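Local coordinates for CHAD domain protein (Streptomyces chartreusis, PDB 6RN5) that probably binds inorganic polyphosphate through a basic, all-helical CHAD fold and also binds copper ions, at residues S65-S70 with L283-R288; L92-G97 with L195-S200; L109-N114 with A349-E354; H262-D267 with A327-R332; R318-A323 with H353-A358. All coordinates share one frame; numbering follows the deposited sequence.

Interaction 1 of 5, residues S65-S70 with L283-R288; sequences SARRIS and LLRLHR. With SO4 (sulfate ion), chain G; SO4 (sulfate ion), chain F; SO4 (sulfate ion), chain I.
Bends at chi3, -57° in Arg67 and 55° in Arg285, bring the two guanidinium groups together between helices 56-75 and 274-295. They stack nearly flat, their planes 11° apart, but the stack is offset, with centres 4.7 Å from each other. Arg67 CD lies over one face of the Arg285 guanidinium, toward its rim, 3.5 Å from Arg285 CZ. The sulfates at their edges probably offset the like charges. Arg67 NH1 donates to O1 of the chain G sulfate (2.9 Å), and Arg67 NH2 to O1 of the chain I sulfate (2.8 Å), while Arg285 holds the chain F sulfate weakly. Such a gathering of arginines suits the basic surface of a CHAD domain, and the sulfates, probably from the crystallisation liquor, may mimic phosphate groups of polyphosphate. Arg68, extended from CG to NE, clasps the chain G ion with both terminal nitrogens: NH1 meets O1 at 2.9 Å and NH2 meets O2 at 3.0 Å. A leucine in place of Arg67 would probably leave the chain G and chain I sulfates short of a shared donor and Arg285 without its flat stacking partner. Arg288 approaches the chain G sulfate from the other helix, and Glu292 forms a salt bridge with Arg68 NH2.

Interaction 2 of 5, residues L92-G97 with L195-S200; sequences LAWVSG and LQAMGS
Trp94 lies within an unbroken run of helix, residues 92-97, whereas its partners Ala197 and Ser200 sit where helix 170-198 comes to an end and the chain turns through Gly199. Ser200 is the N-cap of the next helix, 201-213, its OG capping the backbone N of Phe203. The contact thus ties a long helix of the all-helical CHAD fold to the turn between helices 170-198 and 201-213, at the surface. One side chain does the reaching. With CG anti to the backbone N (chi1 171°), the indole of Trp94 reaches toward the end of helix 170-198 and presents its six-membered ring. Ala197 points its methyl at this ring, CB coming within 3.7 Å of Trp94 CZ2 in plain apolar packing, at a slant to the ring plane. Around the indole, Phe203 also touches it and Arg202 makes a cation-pi contact. Ser200 meets the ring at its edge, near the plane, OG standing 3.8 Å from Trp94 CH2.

Interaction 3 of 5, residues L109-N114 with A349-E354; sequences LERLLN and ADQRHE. With CU (copper (II) ion), chain C.
Gln351 and Arg111 bury the most surface in this contact, and a single hydrogen bond joins them. Arg111 NH1 donates to Gln351 OE1 at 2.9 Å, almost straight (168°), lying in the carbonyl plane on a lone pair of the oxygen while the oxygen lies in the plane of the guanidinium. The two flat groups are nevertheless turned 61° against each other. The other end of the amide is also engaged: Gln351 NE2 donates to Asp350 OD2 at 2.8 Å, which is likely to restrain the amide's rotation and keep OE1 directed at the arginine. Asp350 is anchored in turn by a salt bridge to Arg118. Leu112 adds an apolar touch, its CD2 standing 4.2 Å from Gln351 CG. The polar link spans two helices of this all-helical protein, 82-120 from the CHAD domain and 338-366, which cross steeply, at 110°, with segment axes 11.5 Å apart. On the far side of helix 338-366, His353 NE2 binds copper at 2.5 Å together with His353 of the second subunit. Helix 305-331 packs against Arg111 and Gln351 through Ala323, and helix 170-198 meets Leu112 through Leu183.

Interaction 4 of 5, residues H262-D267 with A327-R332; sequences HGLSPD and AAQAAR. With CU (copper (II) ion), chain B.
Leu264 carries this contact, pushing its CD1 methyl against the end of helix 305-331. Leu264 CD1 lies 4.0 Å from Ala328 CB and 3.5 Å from Arg332 CD, with Gln329 OE1 closer still at 3.2 Å. Gln329 comes over it because its chain is bent at chi2 (60°), which curls the amide back toward the leucine. Arg332 crosses the leucine at a slant: Arg332 NE is 3.6 Å from Leu264 CB, and the guanidinium turns a face, off centre, toward the Leu264 carbonyl oxygen. The contact is therefore mostly van der Waals, between a loop and the closing turn of a helix. The same loop supplies a ligand to a copper site, whose ligands include His262 NE2, 2.2 Å from the metal, together with His271 and His348. Leu264 CD2 lies at the edge of the His262 ring, in its plane, 3.6 Å from His262 CE1. At the ring's other nitrogen, near its plane, His262 ND1 donates to Gly263 O at 2.6 Å and 159°, a second-shell bond that probably steadies the rotation of the imidazole and leaves NE2 to the metal. Farther out, Ala328 touches His348, and Tyr342 of the second subunit packs on Ala328 and Ala331.

Interaction 5 of 5, residues R318-A323 with H353-A358; sequences RDASEA and HEVEAA. With CU (copper (II) ion), chain C; SO4 (sulfate ion), chain F.
Ala320 and Val355 mark the closest passage of two antiparallel helical segments, their CA atoms 5.6 Å apart and the axes 8.2 Å apart at 163°. Small side chains permit this closeness. Ala320 CB touches Val355 CG2 and Glu354 CB, each at 3.7 Å, the glutamate contributing only the base of its chain before its carboxylate leads away. With CG1 of Val355 anti to the backbone N (chi1 170°), Val355 CG2 is turned to the other helix, 3.4 Å from Ser321 N and 4.0 Å from Ser321 CB. The Ser321 hydroxyl is engaged by Asp274. Helices 305-331 and 338-366 follow one another in the chain and form a helical hairpin of the CHAD-containing fold, joined here by Ala320 and Val355 with Ser321 and the base of Glu354. Arg318 points away from this seam. Its chain, bent at chi2 (-90°) and chi3, presents the edge of the guanidinium to the chain F sulfate, the nearest approach being a weak bond from Arg318 NH1 to O4 at 3.4 Å. Arg318 NE makes a salt bridge with Asp319 OD1 at 3.3 Å, its hydrogen bond weak. An alanine here would strip the sulfate of these donors and would probably leave the Asp319 carboxylate without its Arg318 partner and freer to turn. Arg281 also binds that sulfate, beside Arg318.

Taken together, interaction 1 gathers sulfates, interactions 3 and 4 hold copper ligands, and interaction 5 has both. Interactions 1 and 2 touch directly, Ile69 CG2 packing 3.6 Å from Leu92 CD1, where consecutive helices 56-75 and 82-120 meet. Interactions 1 and 5 do not touch, their nearest atoms being about 6 Å apart, yet both place arginines on the chain F sulfate. Interactions 3 and 5 have centres 8 Å apart and share His353, whose copper links the two subunits; Gln351 OE1 meets Ala323 CB at 3.6 Å between them. Interaction 4, its centre 16 Å from those of both 3 and 5, serves the other copper, bound by His262, His271 and His348. Interaction 2, at the surface, lies away from both metals.

Interaction 1 of 5, residues S65-S70 with L283-R288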
# COMPACT_ATOMS: atom_id res chain seq x y z
N SER A 65 -25.40 -2.69 26.97
CA SER A 65 -25.75 -2.31 28.32
C SER A 65 -24.70 -2.79 29.32
O SER A 65 -24.34 -2.07 30.22
CB SER A 65 -27.15 -2.80 28.69
OG SER A 65 -27.26 -4.21 28.57
N ALA A 66 -24.23 -4.02 29.16
CA ALA A 66 -23.15 -4.54 29.99
C ALA A 66 -21.95 -3.63 29.97
O ALA A 66 -21.38 -3.33 31.01
CB ALA A 66 -22.75 -5.92 29.55
N ARG A 67 -21.58 -3.20 28.78
CA ARG A 67 -20.42 -2.33 28.62
C ARG A 67 -20.65 -0.98 29.30
O ARG A 67 -19.72 -0.36 29.82
CB ARG A 67 -20.22 -2.00 27.13
CG ARG A 67 -19.60 -3.08 26.31
CD ARG A 67 -19.06 -2.44 25.03
NE ARG A 67 -20.05 -1.70 24.23
CZ ARG A 67 -20.49 -2.14 23.04
NH1 ARG A 67 -21.33 -1.42 22.33
NH2 ARG A 67 -20.09 -3.31 22.55
N ARG A 68 -21.86 -0.46 29.19
CA ARG A 68 -22.14 0.79 29.91
C ARG A 68 -22.08 0.66 31.43
O ARG A 68 -21.69 1.60 32.10
CB ARG A 68 -23.47 1.40 29.52
CG ARG A 68 -23.43 2.00 28.16
CD ARG A 68 -24.82 2.18 27.54
NE ARG A 68 -24.71 3.11 26.45
CZ ARG A 68 -24.31 2.81 25.23
NH1 ARG A 68 -23.99 1.57 24.90
NH2 ARG A 68 -24.25 3.75 24.30
N ILE A 69 -22.53 -0.46 31.96
CA ILE A 69 -22.54 -0.63 33.40
C ILE A 69 -21.08 -0.76 33.87
O ILE A 69 -20.66 -0.12 34.84
CB ILE A 69 -23.37 -1.85 33.75
CG1 ILE A 69 -24.83 -1.59 33.41
CG2 ILE A 69 -23.24 -2.19 35.21
CD1 ILE A 69 -25.74 -2.81 33.55
N SER A 70 -20.32 -1.55 33.12
CA SER A 70 -18.96 -1.81 33.46
C SER A 70 -18.16 -0.49 33.43
O SER A 70 -17.38 -0.20 34.35
CB SER A 70 -18.40 -2.88 32.51
OG SER A 70 -17.20 -3.36 33.02
N LEU A 283 -10.50 4.42 26.13
CA LEU A 283 -10.63 5.61 26.96
C LEU A 283 -11.75 6.50 26.35
O LEU A 283 -12.49 7.17 27.04
CB LEU A 283 -9.31 6.37 27.07
CG LEU A 283 -8.21 5.71 27.92
CD1 LEU A 283 -6.83 6.31 27.66
CD2 LEU A 283 -8.51 5.75 29.41
N LEU A 284 -11.83 6.51 25.04
CA LEU A 284 -12.83 7.33 24.37
C LEU A 284 -14.22 6.82 24.69
O LEU A 284 -15.14 7.57 25.00
CB LEU A 284 -12.54 7.41 22.88
CG LEU A 284 -13.70 8.02 22.07
CD1 LEU A 284 -13.95 9.43 22.54
CD2 LEU A 284 -13.33 8.03 20.61
N ARG A 285 -14.36 5.51 24.69
CA ARG A 285 -15.61 4.90 25.06
C ARG A 285 -16.02 5.16 26.51
O ARG A 285 -17.19 5.49 26.78
CB ARG A 285 -15.59 3.41 24.76
CG ARG A 285 -16.99 2.97 24.40
CD ARG A 285 -17.04 1.64 23.73
NE ARG A 285 -16.38 0.61 24.53
CZ ARG A 285 -16.17 -0.63 24.08
NH1 ARG A 285 -16.61 -1.00 22.88
NH2 ARG A 285 -15.52 -1.51 24.84
N LEU A 286 -15.04 5.09 27.42
CA LEU A 286 -15.27 5.45 28.82
C LEU A 286 -15.81 6.86 28.93
O LEU A 286 -16.74 7.10 29.69
CB LEU A 286 -13.97 5.28 29.64
CG LEU A 286 -13.62 3.79 29.86
CD1 LEU A 286 -12.23 3.54 30.51
CD2 LEU A 286 -14.70 3.17 30.72
N HIS A 287 -15.22 7.77 28.16
CA HIS A 287 -15.63 9.19 28.14
C HIS A 287 -17.06 9.32 27.57
O HIS A 287 -17.86 10.02 28.09
CB HIS A 287 -14.58 10.01 27.32
CG HIS A 287 -14.98 11.41 27.01
ND1 HIS A 287 -15.29 12.33 28.00
CD2 HIS A 287 -15.10 12.07 25.83
CE1 HIS A 287 -15.58 13.49 27.43
NE2 HIS A 287 -15.47 13.36 26.12
N ARG A 288 -17.40 8.57 26.55
CA ARG A 288 -18.73 8.71 25.95
C ARG A 288 -19.79 8.32 26.93
O ARG A 288 -20.76 9.03 27.10
CB ARG A 288 -18.83 7.88 24.67
CG ARG A 288 -18.31 8.64 23.43
CD ARG A 288 -19.27 8.34 22.25
NE ARG A 288 -19.17 6.92 22.02
CZ ARG A 288 -20.11 5.99 22.08
NH1 ARG A 288 -21.40 6.26 22.24
NH2 ARG A 288 -19.72 4.74 21.89
S SO4 G . -22.09 2.23 21.56
O1 SO4 G . -22.62 1.14 22.37
O2 SO4 G . -23.11 3.30 21.56
O3 SO4 G . -21.83 1.79 20.19
O4 SO4 G . -20.79 2.62 22.15
S SO4 F . -15.68 -4.51 22.05
O1 SO4 F . -16.55 -4.75 23.24
O2 SO4 F . -16.43 -3.73 21.05
O3 SO4 F . -14.41 -3.75 22.41
O4 SO4 F . -15.40 -5.84 21.46
S SO4 I . -21.20 -3.73 19.01
O1 SO4 I . -21.00 -4.60 20.18
O2 SO4 I . -22.00 -2.53 19.43
O3 SO4 I . -22.00 -4.42 18.00
O4 SO4 I . -19.92 -3.29 18.48

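Interaction 2 of 5, residues L92-G97 with L195-S200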
# COMPACT_ATOMS: atom_id res chain seq x y z
N LEU A 92 -18.98 -8.65 34.25
CA LEU A 92 -19.55 -7.92 33.14
C LEU A 92 -18.66 -7.93 31.90
O LEU A 92 -19.16 -8.02 30.78
CB LEU A 92 -19.82 -6.48 33.55
CG LEU A 92 -20.98 -6.30 34.54
CD1 LEU A 92 -20.95 -4.92 35.17
CD2 LEU A 92 -22.31 -6.58 33.83
N ALA A 93 -17.36 -7.80 32.10
CA ALA A 93 -16.40 -7.88 30.99
C ALA A 93 -16.43 -9.27 30.35
O ALA A 93 -16.45 -9.42 29.10
CB ALA A 93 -15.00 -7.56 31.50
N TRP A 94 -16.42 -10.30 31.20
CA TRP A 94 -16.58 -11.65 30.70
C TRP A 94 -17.89 -11.74 29.86
O TRP A 94 -17.90 -12.30 28.79
CB TRP A 94 -16.53 -12.66 31.84
CG TRP A 94 -16.91 -14.04 31.38
CD1 TRP A 94 -16.14 -14.88 30.63
CD2 TRP A 94 -18.15 -14.72 31.61
NE1 TRP A 94 -16.84 -16.03 30.35
CE2 TRP A 94 -18.07 -15.97 30.95
CE3 TRP A 94 -19.32 -14.39 32.29
CZ2 TRP A 94 -19.13 -16.89 30.97
CZ3 TRP A 94 -20.37 -15.31 32.31
CH2 TRP A 94 -20.27 -16.54 31.66
N VAL A 95 -18.97 -11.14 30.31
CA VAL A 95 -20.21 -11.26 29.56
C VAL A 95 -20.10 -10.57 28.20
O VAL A 95 -20.53 -11.12 27.16
CB VAL A 95 -21.41 -10.65 30.32
CG1 VAL A 95 -22.62 -10.51 29.39
CG2 VAL A 95 -21.75 -11.47 31.56
N SER A 96 -19.67 -9.30 28.19
CA SER A 96 -19.72 -8.53 26.95
C SER A 96 -18.72 -9.10 25.92
O SER A 96 -19.04 -9.15 24.73
CB SER A 96 -19.48 -7.04 27.21
OG SER A 96 -18.19 -6.90 27.70
N GLY A 97 -17.57 -9.54 26.38
CA GLY A 97 -16.56 -10.21 25.51
C GLY A 97 -17.02 -11.55 24.93
O GLY A 97 -16.85 -11.82 23.74
N LEU A 195 -23.50 -19.48 23.71
CA LEU A 195 -24.77 -20.04 24.18
C LEU A 195 -24.52 -20.91 25.38
O LEU A 195 -25.32 -20.92 26.30
CB LEU A 195 -25.49 -20.83 23.10
CG LEU A 195 -25.97 -19.94 21.99
CD1 LEU A 195 -26.73 -20.78 20.98
CD2 LEU A 195 -26.85 -18.81 22.56
N GLN A 196 -23.42 -21.62 25.42
CA GLN A 196 -23.07 -22.33 26.64
C GLN A 196 -22.93 -21.38 27.85
O GLN A 196 -23.50 -21.62 28.96
CB GLN A 196 -21.82 -23.17 26.47
CG GLN A 196 -22.06 -24.36 25.55
CD GLN A 196 -20.79 -25.14 25.30
OE1 GLN A 196 -19.73 -24.56 25.15
NE2 GLN A 196 -20.90 -26.48 25.28
N ALA A 197 -22.17 -20.31 27.65
CA ALA A 197 -21.95 -19.28 28.71
C ALA A 197 -23.24 -18.73 29.26
O ALA A 197 -23.38 -18.55 30.46
CB ALA A 197 -21.13 -18.15 28.16
N MET A 198 -24.18 -18.48 28.36
CA MET A 198 -25.46 -17.92 28.72
C MET A 198 -26.36 -18.87 29.50
O MET A 198 -27.25 -18.41 30.20
CB MET A 198 -26.20 -17.47 27.49
CG MET A 198 -25.56 -16.21 26.96
SD MET A 198 -26.66 -15.43 25.82
CE MET A 198 -27.83 -14.69 26.97
N GLY A 199 -26.14 -20.17 29.36
CA GLY A 199 -26.84 -21.14 30.21
C GLY A 199 -26.11 -21.46 31.52
O GLY A 199 -26.60 -22.24 32.31
N SER A 200 -24.96 -20.82 31.79
CA SER A 200 -24.09 -21.25 32.89
C SER A 200 -24.45 -20.59 34.19
O SER A 200 -25.13 -19.57 34.22
CB SER A 200 -22.60 -20.92 32.60
OG SER A 200 -22.40 -19.52 32.48

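Interaction 3 of 5, residues L109-N114 with A349-E354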
# COMPACT_ATOMS: atom_id res chain seq x y z
N LEU A 109 -14.64 -11.64 8.54
CA LEU A 109 -14.69 -12.38 7.29
C LEU A 109 -15.16 -11.48 6.18
O LEU A 109 -14.54 -11.38 5.10
CB LEU A 109 -15.61 -13.60 7.42
CG LEU A 109 -15.85 -14.42 6.14
CD1 LEU A 109 -14.54 -14.81 5.45
CD2 LEU A 109 -16.67 -15.67 6.43
N GLU A 110 -16.27 -10.81 6.44
CA GLU A 110 -16.80 -9.85 5.47
C GLU A 110 -15.79 -8.77 5.04
O GLU A 110 -15.63 -8.50 3.84
CB GLU A 110 -18.01 -9.19 6.06
CG GLU A 110 -18.53 -8.09 5.17
CD GLU A 110 -20.03 -8.03 5.15
OE1 GLU A 110 -20.63 -8.22 6.25
OE2 GLU A 110 -20.58 -7.77 4.04
N ARG A 111 -15.13 -8.16 6.01
CA ARG A 111 -14.14 -7.16 5.72
C ARG A 111 -13.07 -7.77 4.82
O ARG A 111 -12.65 -7.16 3.83
CB ARG A 111 -13.53 -6.66 7.04
CG ARG A 111 -12.20 -5.95 6.92
CD ARG A 111 -11.69 -5.42 8.27
NE ARG A 111 -12.33 -4.16 8.59
CZ ARG A 111 -11.91 -2.96 8.20
NH1 ARG A 111 -10.77 -2.78 7.53
NH2 ARG A 111 -12.62 -1.91 8.56
N LEU A 112 -12.62 -8.98 5.14
CA LEU A 112 -11.56 -9.57 4.34
C LEU A 112 -12.02 -9.99 2.94
O LEU A 112 -11.31 -9.77 1.94
CB LEU A 112 -10.93 -10.75 5.09
CG LEU A 112 -10.09 -10.36 6.32
CD1 LEU A 112 -9.82 -11.54 7.25
CD2 LEU A 112 -8.76 -9.71 5.98
N LEU A 113 -13.20 -10.57 2.83
CA LEU A 113 -13.72 -10.89 1.48
C LEU A 113 -13.94 -9.65 0.61
O LEU A 113 -13.54 -9.64 -0.54
CB LEU A 113 -14.99 -11.74 1.52
CG LEU A 113 -14.72 -13.11 2.18
CD1 LEU A 113 -16.00 -13.93 2.34
CD2 LEU A 113 -13.70 -13.96 1.41
N ASN A 114 -14.50 -8.60 1.18
CA ASN A 114 -14.59 -7.31 0.48
C ASN A 114 -13.21 -6.85 0.00
O ASN A 114 -13.06 -6.52 -1.15
CB ASN A 114 -15.22 -6.23 1.36
CG ASN A 114 -16.71 -6.43 1.55
OD1 ASN A 114 -17.38 -7.02 0.70
ND2 ASN A 114 -17.21 -5.98 2.66
N ALA A 349 -1.13 -6.41 3.98
CA ALA A 349 -0.59 -5.10 3.73
C ALA A 349 -1.71 -4.07 3.56
O ALA A 349 -1.69 -2.97 4.17
CB ALA A 349 0.29 -5.14 2.48
N ASP A 350 -2.70 -4.43 2.75
CA ASP A 350 -3.89 -3.63 2.62
C ASP A 350 -4.51 -3.23 3.96
O ASP A 350 -4.84 -2.05 4.20
CB ASP A 350 -4.95 -4.42 1.81
CG ASP A 350 -6.18 -3.61 1.56
OD1 ASP A 350 -6.06 -2.68 0.73
OD2 ASP A 350 -7.23 -3.87 2.18
N GLN A 351 -4.68 -4.20 4.85
CA GLN A 351 -5.35 -3.92 6.12
C GLN A 351 -4.42 -3.10 7.03
O GLN A 351 -4.89 -2.27 7.79
CB GLN A 351 -5.85 -5.22 6.78
CG GLN A 351 -6.90 -5.92 5.92
CD GLN A 351 -8.15 -5.08 5.82
OE1 GLN A 351 -8.80 -4.81 6.85
NE2 GLN A 351 -8.46 -4.59 4.60
N ARG A 352 -3.11 -3.28 6.90
CA ARG A 352 -2.20 -2.41 7.64
C ARG A 352 -2.24 -0.98 7.10
O ARG A 352 -2.12 -0.01 7.86
CB ARG A 352 -0.77 -2.93 7.62
CG ARG A 352 -0.57 -4.21 8.38
CD ARG A 352 -1.10 -4.12 9.81
NE ARG A 352 -0.58 -3.00 10.62
CZ ARG A 352 -0.92 -2.77 11.90
NH1 ARG A 352 -1.80 -3.54 12.53
NH2 ARG A 352 -0.37 -1.77 12.55
N HIS A 353 -2.48 -0.84 5.79
CA HIS A 353 -2.69 0.50 5.21
C HIS A 353 -3.96 1.13 5.74
O HIS A 353 -3.97 2.32 5.96
CB HIS A 353 -2.64 0.51 3.65
CG HIS A 353 -1.33 0.02 3.11
ND1 HIS A 353 -0.14 0.18 3.79
CD2 HIS A 353 -1.02 -0.65 1.96
CE1 HIS A 353 0.85 -0.36 3.09
NE2 HIS A 353 0.34 -0.86 1.97
N GLU A 354 -5.01 0.34 5.95
CA GLU A 354 -6.24 0.83 6.58
C GLU A 354 -5.97 1.22 8.04
O GLU A 354 -6.56 2.14 8.55
CB GLU A 354 -7.36 -0.19 6.52
CG GLU A 354 -7.85 -0.54 5.12
CD GLU A 354 -8.74 0.55 4.47
OE1 GLU A 354 -9.15 1.50 5.16
OE2 GLU A 354 -9.03 0.45 3.25
CU CU C . 0.39 -2.26 -0.09

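Interaction 4 of 5, residues H262-D267 with A327-R332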
# COMPACT_ATOMS: atom_id res chain seq x y z
N HIS A 262 6.69 -9.63 8.37
CA HIS A 262 7.21 -10.01 9.69
C HIS A 262 6.74 -11.44 9.90
O HIS A 262 5.77 -11.87 9.24
CB HIS A 262 6.68 -9.10 10.83
CG HIS A 262 5.20 -9.16 11.02
ND1 HIS A 262 4.55 -10.28 11.50
CD2 HIS A 262 4.22 -8.26 10.75
CE1 HIS A 262 3.25 -10.05 11.54
NE2 HIS A 262 3.03 -8.83 11.09
N GLY A 263 7.43 -12.16 10.79
CA GLY A 263 7.00 -13.51 11.20
C GLY A 263 5.99 -13.47 12.34
O GLY A 263 5.51 -12.40 12.75
N LEU A 264 5.68 -14.63 12.91
CA LEU A 264 4.63 -14.72 13.92
C LEU A 264 5.00 -15.68 15.03
O LEU A 264 5.05 -16.88 14.81
CB LEU A 264 3.29 -15.17 13.27
CG LEU A 264 2.37 -14.19 12.50
CD1 LEU A 264 1.06 -14.87 12.14
CD2 LEU A 264 2.06 -12.91 13.29
N SER A 265 5.25 -15.12 16.23
CA SER A 265 5.40 -15.90 17.48
C SER A 265 4.55 -15.26 18.59
O SER A 265 4.20 -14.08 18.50
CB SER A 265 6.86 -15.91 17.95
OG SER A 265 7.76 -15.78 16.88
N PRO A 266 4.23 -16.03 19.66
CA PRO A 266 3.67 -15.37 20.86
C PRO A 266 4.64 -14.38 21.57
O PRO A 266 4.20 -13.62 22.44
CB PRO A 266 3.29 -16.55 21.77
CG PRO A 266 3.08 -17.69 20.84
CD PRO A 266 4.10 -17.50 19.74
N ASP A 267 5.93 -14.38 21.21
CA ASP A 267 6.90 -13.37 21.68
C ASP A 267 6.99 -12.15 20.77
O ASP A 267 7.35 -11.07 21.24
CB ASP A 267 8.29 -13.98 21.80
CG ASP A 267 8.35 -15.08 22.82
OD1 ASP A 267 7.69 -16.12 22.61
OD2 ASP A 267 9.04 -14.90 23.85
N ALA A 327 -5.12 -12.43 8.33
CA ALA A 327 -4.50 -12.74 7.04
C ALA A 327 -3.10 -13.32 7.24
O ALA A 327 -2.74 -14.30 6.60
CB ALA A 327 -4.43 -11.51 6.18
N ALA A 328 -2.32 -12.70 8.13
CA ALA A 328 -0.97 -13.18 8.39
C ALA A 328 -1.02 -14.62 8.92
O ALA A 328 -0.32 -15.50 8.42
CB ALA A 328 -0.20 -12.24 9.36
N GLN A 329 -1.88 -14.85 9.90
CA GLN A 329 -2.00 -16.13 10.50
C GLN A 329 -2.48 -17.17 9.49
O GLN A 329 -1.97 -18.27 9.46
CB GLN A 329 -2.91 -16.06 11.75
CG GLN A 329 -2.94 -17.37 12.58
CD GLN A 329 -1.56 -17.81 13.13
OE1 GLN A 329 -0.80 -17.00 13.67
NE2 GLN A 329 -1.24 -19.09 12.97
N ALA A 330 -3.42 -16.84 8.64
CA ALA A 330 -3.84 -17.75 7.62
C ALA A 330 -2.69 -18.15 6.66
O ALA A 330 -2.64 -19.25 6.16
CB ALA A 330 -4.99 -17.13 6.81
N ALA A 331 -1.78 -17.24 6.41
CA ALA A 331 -0.62 -17.51 5.57
C ALA A 331 0.34 -18.54 6.16
O ALA A 331 1.14 -19.09 5.43
CB ALA A 331 0.14 -16.20 5.31
N ARG A 332 0.22 -18.81 7.47
CA ARG A 332 0.99 -19.87 8.09
C ARG A 332 0.29 -21.23 8.09
O ARG A 332 0.82 -22.17 8.61
CB ARG A 332 1.29 -19.51 9.52
CG ARG A 332 1.81 -18.12 9.72
CD ARG A 332 2.35 -17.94 11.13
NE ARG A 332 3.82 -17.97 11.13
CZ ARG A 332 4.59 -19.04 11.37
NH1 ARG A 332 5.91 -18.92 11.30
NH2 ARG A 332 4.07 -20.22 11.68
CU CU B . 1.15 -7.75 10.74

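Interaction 5 of 5, residues R318-A323 with H353-A358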
# COMPACT_ATOMS: atom_id res chain seq x y z
N ARG A 318 -9.05 -0.85 14.90
CA ARG A 318 -9.07 -2.09 15.59
C ARG A 318 -9.46 -3.23 14.65
O ARG A 318 -8.80 -4.26 14.64
CB ARG A 318 -10.05 -2.00 16.76
CG ARG A 318 -9.94 -3.12 17.78
CD ARG A 318 -10.82 -4.29 17.45
NE ARG A 318 -12.24 -3.93 17.42
CZ ARG A 318 -13.12 -4.20 18.40
NH1 ARG A 318 -12.76 -4.82 19.53
NH2 ARG A 318 -14.38 -3.85 18.22
N ASP A 319 -10.51 -3.02 13.86
CA ASP A 319 -10.96 -4.03 12.92
C ASP A 319 -9.90 -4.28 11.87
O ASP A 319 -9.64 -5.43 11.54
CB ASP A 319 -12.29 -3.62 12.22
CG ASP A 319 -13.50 -3.60 13.18
OD1 ASP A 319 -13.43 -4.11 14.32
OD2 ASP A 319 -14.52 -3.01 12.80
N ALA A 320 -9.30 -3.23 11.32
CA ALA A 320 -8.27 -3.44 10.30
C ALA A 320 -7.05 -4.16 10.91
O ALA A 320 -6.42 -5.04 10.28
CB ALA A 320 -7.87 -2.12 9.67
N SER A 321 -6.70 -3.77 12.13
CA SER A 321 -5.62 -4.43 12.84
C SER A 321 -5.86 -5.93 12.97
O SER A 321 -4.98 -6.74 12.64
CB SER A 321 -5.43 -3.78 14.21
OG SER A 321 -4.42 -4.44 14.92
N GLU A 322 -7.06 -6.31 13.40
CA GLU A 322 -7.37 -7.71 13.67
C GLU A 322 -7.53 -8.47 12.33
O GLU A 322 -7.17 -9.63 12.20
CB GLU A 322 -8.67 -7.85 14.51
CG GLU A 322 -8.55 -7.67 16.02
CD GLU A 322 -7.64 -8.72 16.69
OE1 GLU A 322 -7.58 -9.90 16.27
OE2 GLU A 322 -6.95 -8.37 17.65
N ALA A 323 -8.06 -7.80 11.33
CA ALA A 323 -8.15 -8.42 10.05
C ALA A 323 -6.77 -8.70 9.47
O ALA A 323 -6.55 -9.77 8.89
CB ALA A 323 -8.95 -7.56 9.11
N HIS A 353 -2.48 -0.84 5.79
CA HIS A 353 -2.69 0.50 5.21
C HIS A 353 -3.96 1.13 5.74
O HIS A 353 -3.97 2.32 5.96
CB HIS A 353 -2.64 0.51 3.65
CG HIS A 353 -1.33 0.02 3.11
ND1 HIS A 353 -0.14 0.18 3.79
CD2 HIS A 353 -1.02 -0.65 1.96
CE1 HIS A 353 0.85 -0.36 3.09
NE2 HIS A 353 0.34 -0.86 1.97
N GLU A 354 -5.01 0.34 5.95
CA GLU A 354 -6.24 0.83 6.58
C GLU A 354 -5.97 1.22 8.04
O GLU A 354 -6.56 2.14 8.55
CB GLU A 354 -7.36 -0.19 6.52
CG GLU A 354 -7.85 -0.54 5.12
CD GLU A 354 -8.74 0.55 4.47
OE1 GLU A 354 -9.15 1.50 5.16
OE2 GLU A 354 -9.03 0.45 3.25
N VAL A 355 -5.08 0.53 8.75
CA VAL A 355 -4.77 0.93 10.15
C VAL A 355 -4.21 2.35 10.15
O VAL A 355 -4.72 3.22 10.85
CB VAL A 355 -3.83 -0.08 10.88
CG1 VAL A 355 -3.33 0.47 12.22
CG2 VAL A 355 -4.55 -1.40 11.09
N GLU A 356 -3.21 2.59 9.32
CA GLU A 356 -2.64 3.92 9.14
C GLU A 356 -3.67 4.96 8.69
O GLU A 356 -3.74 6.03 9.27
CB GLU A 356 -1.47 3.89 8.14
CG GLU A 356 -0.11 3.59 8.81
CD GLU A 356 0.37 4.70 9.78
OE1 GLU A 356 0.42 5.90 9.41
OE2 GLU A 356 0.71 4.38 10.94
N ALA A 357 -4.48 4.66 7.71
CA ALA A 357 -5.53 5.62 7.36
C ALA A 357 -6.45 5.88 8.55
O ALA A 357 -6.87 7.01 8.79
CB ALA A 357 -6.35 5.14 6.15
N ALA A 358 -6.77 4.85 9.32
CA ALA A 358 -7.65 5.11 10.41
C ALA A 358 -6.97 6.05 11.44
O ALA A 358 -7.66 6.88 12.08
CB ALA A 358 -8.11 3.83 11.05
CU CU C . 0.39 -2.26 -0.09
S SO4 F . -15.68 -4.51 22.05
O1 SO4 F . -16.55 -4.75 23.24
O2 SO4 F . -16.43 -3.73 21.05
O3 SO4 F . -14.41 -3.75 22.41
O4 SO4 F . -15.40 -5.84 21.46